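Side-chain contact in inorganic pyrophosphatase (Helicobacter pylori, PDB 2BQX), which probably catalyses the magnesium-dependent hydrolysis of inorganic pyrophosphate to two phosphate ions and works as a homohexamer: residues Ile27-Asp32 against Leu38-Val43. Residues are numbered along the deposited sequence; the frame is centred on the assembly and turned at random.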
loop_
_atom_site.group_PDB
_atom_site.type_symbol
_atom_site.label_atom_id
_atom_site.label_comp_id
_atom_site.label_asym_id
_atom_site.label_seq_id
_atom_site.Cartn_x
_atom_site.Cartn_y
_atom_site.Cartn_z
ATOM N N ILE A 27 11.778 -4.370 -7.377
ATOM C CA ILE A 27 12.986 -4.878 -6.734
ATOM C C ILE A 27 13.177 -6.357 -7.038
ATOM O O ILE A 27 12.342 -7.191 -6.683
ATOM C CB ILE A 27 12.939 -4.715 -5.200
ATOM C CG1 ILE A 27 12.770 -3.238 -4.830
ATOM C CG2 ILE A 27 14.237 -5.273 -4.588
ATOM C CD1 ILE A 27 12.566 -2.992 -3.347
ATOM N N LYS A 28 14.277 -6.685 -7.700
ATOM C CA LYS A 28 14.569 -8.079 -8.012
ATOM C C LYS A 28 15.471 -8.663 -6.929
ATOM O O LYS A 28 16.553 -8.133 -6.672
ATOM C CB LYS A 28 15.280 -8.183 -9.362
ATOM C CG LYS A 28 15.735 -9.590 -9.728
ATOM C CD LYS A 28 16.489 -9.583 -11.051
ATOM C CE LYS A 28 16.889 -10.987 -11.489
ATOM N NZ LYS A 28 17.879 -11.600 -10.567
ATOM N N TYR A 29 15.024 -9.740 -6.289
ATOM C CA TYR A 29 15.833 -10.407 -5.271
ATOM C C TYR A 29 16.416 -11.646 -5.936
ATOM O O TYR A 29 15.979 -12.047 -7.019
ATOM C CB TYR A 29 14.980 -10.845 -4.069
ATOM C CG TYR A 29 14.435 -9.705 -3.244
ATOM C CD1 TYR A 29 15.195 -9.129 -2.223
ATOM C CD2 TYR A 29 13.177 -9.172 -3.512
ATOM C CE1 TYR A 29 14.713 -8.048 -1.492
ATOM C CE2 TYR A 29 12.686 -8.090 -2.788
ATOM C CZ TYR A 29 13.461 -7.531 -1.781
ATOM O OH TYR A 29 13.003 -6.437 -1.078
ATOM N N GLU A 30 17.411 -12.244 -5.293
ATOM C CA GLU A 30 18.030 -13.453 -5.818
ATOM C C GLU A 30 18.484 -14.330 -4.663
ATOM O O GLU A 30 19.319 -13.927 -3.859
ATOM C CB GLU A 30 19.218 -13.102 -6.713
ATOM C CG GLU A 30 19.989 -14.309 -7.218
ATOM C CD GLU A 30 20.978 -13.947 -8.312
ATOM O OE1 GLU A 30 20.540 -13.725 -9.463
ATOM O OE2 GLU A 30 22.186 -13.873 -8.011
ATOM N N LEU A 31 17.926 -15.532 -4.590
ATOM C CA LEU A 31 18.256 -16.464 -3.522
ATOM C C LEU A 31 19.642 -17.069 -3.706
ATOM O O LEU A 31 19.992 -17.531 -4.792
ATOM C CB LEU A 31 17.214 -17.581 -3.462
ATOM C CG LEU A 31 17.286 -18.505 -2.245
ATOM C CD1 LEU A 31 16.874 -17.729 -1.007
ATOM C CD2 LEU A 31 16.363 -19.703 -2.451
ATOM N N ASP A 32 20.426 -17.054 -2.634
ATOM C CA ASP A 32 21.776 -17.610 -2.637
ATOM C C ASP A 32 21.659 -19.098 -2.290
ATOM O O ASP A 32 21.134 -19.448 -1.234
ATOM C CB ASP A 32 22.624 -16.900 -1.578
ATOM C CG ASP A 32 24.065 -17.368 -1.570
ATOM O OD1 ASP A 32 24.710 -17.272 -0.506
ATOM O OD2 ASP A 32 24.553 -17.816 -2.630
ATOM N N LEU A 38 18.322 -14.255 0.921
ATOM C CA LEU A 38 17.590 -13.568 -0.131
ATOM C C LEU A 38 18.365 -12.280 -0.392
ATOM O O LEU A 38 18.300 -11.339 0.399
ATOM C CB LEU A 38 16.174 -13.253 0.355
ATOM C CG LEU A 38 15.163 -12.773 -0.684
ATOM C CD1 LEU A 38 14.958 -13.859 -1.738
ATOM C CD2 LEU A 38 13.841 -12.448 0.007
ATOM N N MET A 39 19.104 -12.241 -1.497
ATOM C CA MET A 39 19.918 -11.078 -1.832
ATOM C C MET A 39 19.193 -10.045 -2.681
ATOM O O MET A 39 18.449 -10.392 -3.599
ATOM C CB MET A 39 21.172 -11.515 -2.597
ATOM C CG MET A 39 21.924 -12.686 -2.002
ATOM S SD MET A 39 22.714 -12.299 -0.445
ATOM C CE MET A 39 23.884 -11.070 -0.971
ATOM N N VAL A 40 19.412 -8.772 -2.367
ATOM C CA VAL A 40 18.828 -7.697 -3.152
ATOM C C VAL A 40 19.730 -7.674 -4.375
ATOM O O VAL A 40 20.929 -7.419 -4.258
ATOM C CB VAL A 40 18.926 -6.346 -2.433
ATOM C CG1 VAL A 40 18.400 -5.241 -3.342
ATOM C CG2 VAL A 40 18.129 -6.391 -1.133
ATOM N N ASP A 41 19.165 -7.941 -5.546
ATOM C CA ASP A 41 19.971 -8.000 -6.761
ATOM C C ASP A 41 19.890 -6.757 -7.637
ATOM O O ASP A 41 20.904 -6.274 -8.144
ATOM C CB ASP A 41 19.562 -9.235 -7.571
ATOM C CG ASP A 41 20.503 -9.521 -8.724
ATOM O OD1 ASP A 41 19.999 -9.784 -9.832
ATOM O OD2 ASP A 41 21.737 -9.498 -8.528
ATOM N N ARG A 42 18.689 -6.223 -7.816
ATOM C CA ARG A 42 18.558 -5.054 -8.668
ATOM C C ARG A 42 17.274 -4.286 -8.440
ATOM O O ARG A 42 16.245 -4.865 -8.109
ATOM C CB ARG A 42 18.622 -5.501 -10.133
ATOM C CG ARG A 42 18.338 -4.420 -11.162
ATOM C CD ARG A 42 19.479 -3.424 -11.232
ATOM N NE ARG A 42 20.772 -4.101 -11.234
ATOM C CZ ARG A 42 21.136 -5.026 -12.115
ATOM N NH1 ARG A 42 22.335 -5.589 -12.026
ATOM N NH2 ARG A 42 20.303 -5.386 -13.088
ATOM N N VAL A 43 17.357 -2.971 -8.598
ATOM C CA VAL A 43 16.186 -2.120 -8.501
ATOM C C VAL A 43 16.058 -1.612 -9.925
ATOM O O VAL A 43 16.994 -1.015 -10.462
ATOM C CB VAL A 43 16.386 -0.927 -7.545
ATOM C CG1 VAL A 43 15.127 -0.071 -7.535
ATOM C CG2 VAL A 43 16.674 -1.423 -6.128
#
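The carbonyl oxygen of Lys28 is gripped by two amides in succession, Asp41 N at 2.9 Å and Arg42 N at 3.1 Å from Lys28 O. Both donors lie in the carbonyl plane, Arg42 N on a lone pair. Two residues thus face one, which makes this a classic beta bulge: at Asp41 a psi of -43° breaks the extended conformation and so brings two successive amides to one carbonyl, and its CB is turned to the same side as the Lys28 and Glu30 side chains. Lys28 has CG anti to its backbone N and runs extended alongside Asp41 until a bend at its end brings NZ within 2.9 Å of Asp41 OD1, met on the anti side and 34° out of the carboxylate plane. Glu30 OE1 completes a salt-bridge network at a longer 3.6 Å from Lys28 NZ, and the ammonium would partly offset the approach of the two carboxylates. The strands form an antiparallel beta hairpin, and its polar face carries Lys28 and Arg42, both predicted to bind substrate; the guanidinium of Arg42 turns away to Glu144 and to Lys111 O of the second subunit. On the other face apolar residues gather round Tyr29. With CG anti to its carbonyl carbon (chi1 -68°), the Tyr29 ring lies beside Val40, whose CG2 is 3.8 Å from Tyr29 CE1, while branched Leu38 reaches Tyr29 CB with its CD1, also at 3.8 Å. Ile27 CG2, from the same strand, sits over one face of the ring, offset toward its rim. The aromatic residue suits this place because its flat body is buried among aliphatic branches while its hydroxyl hydrogen-bonds Gln79 N of the second subunit. Beyond the bulge, Glu30 N meets Met39 O at 2.7 Å and Met39 N returns the bond to Glu30 O.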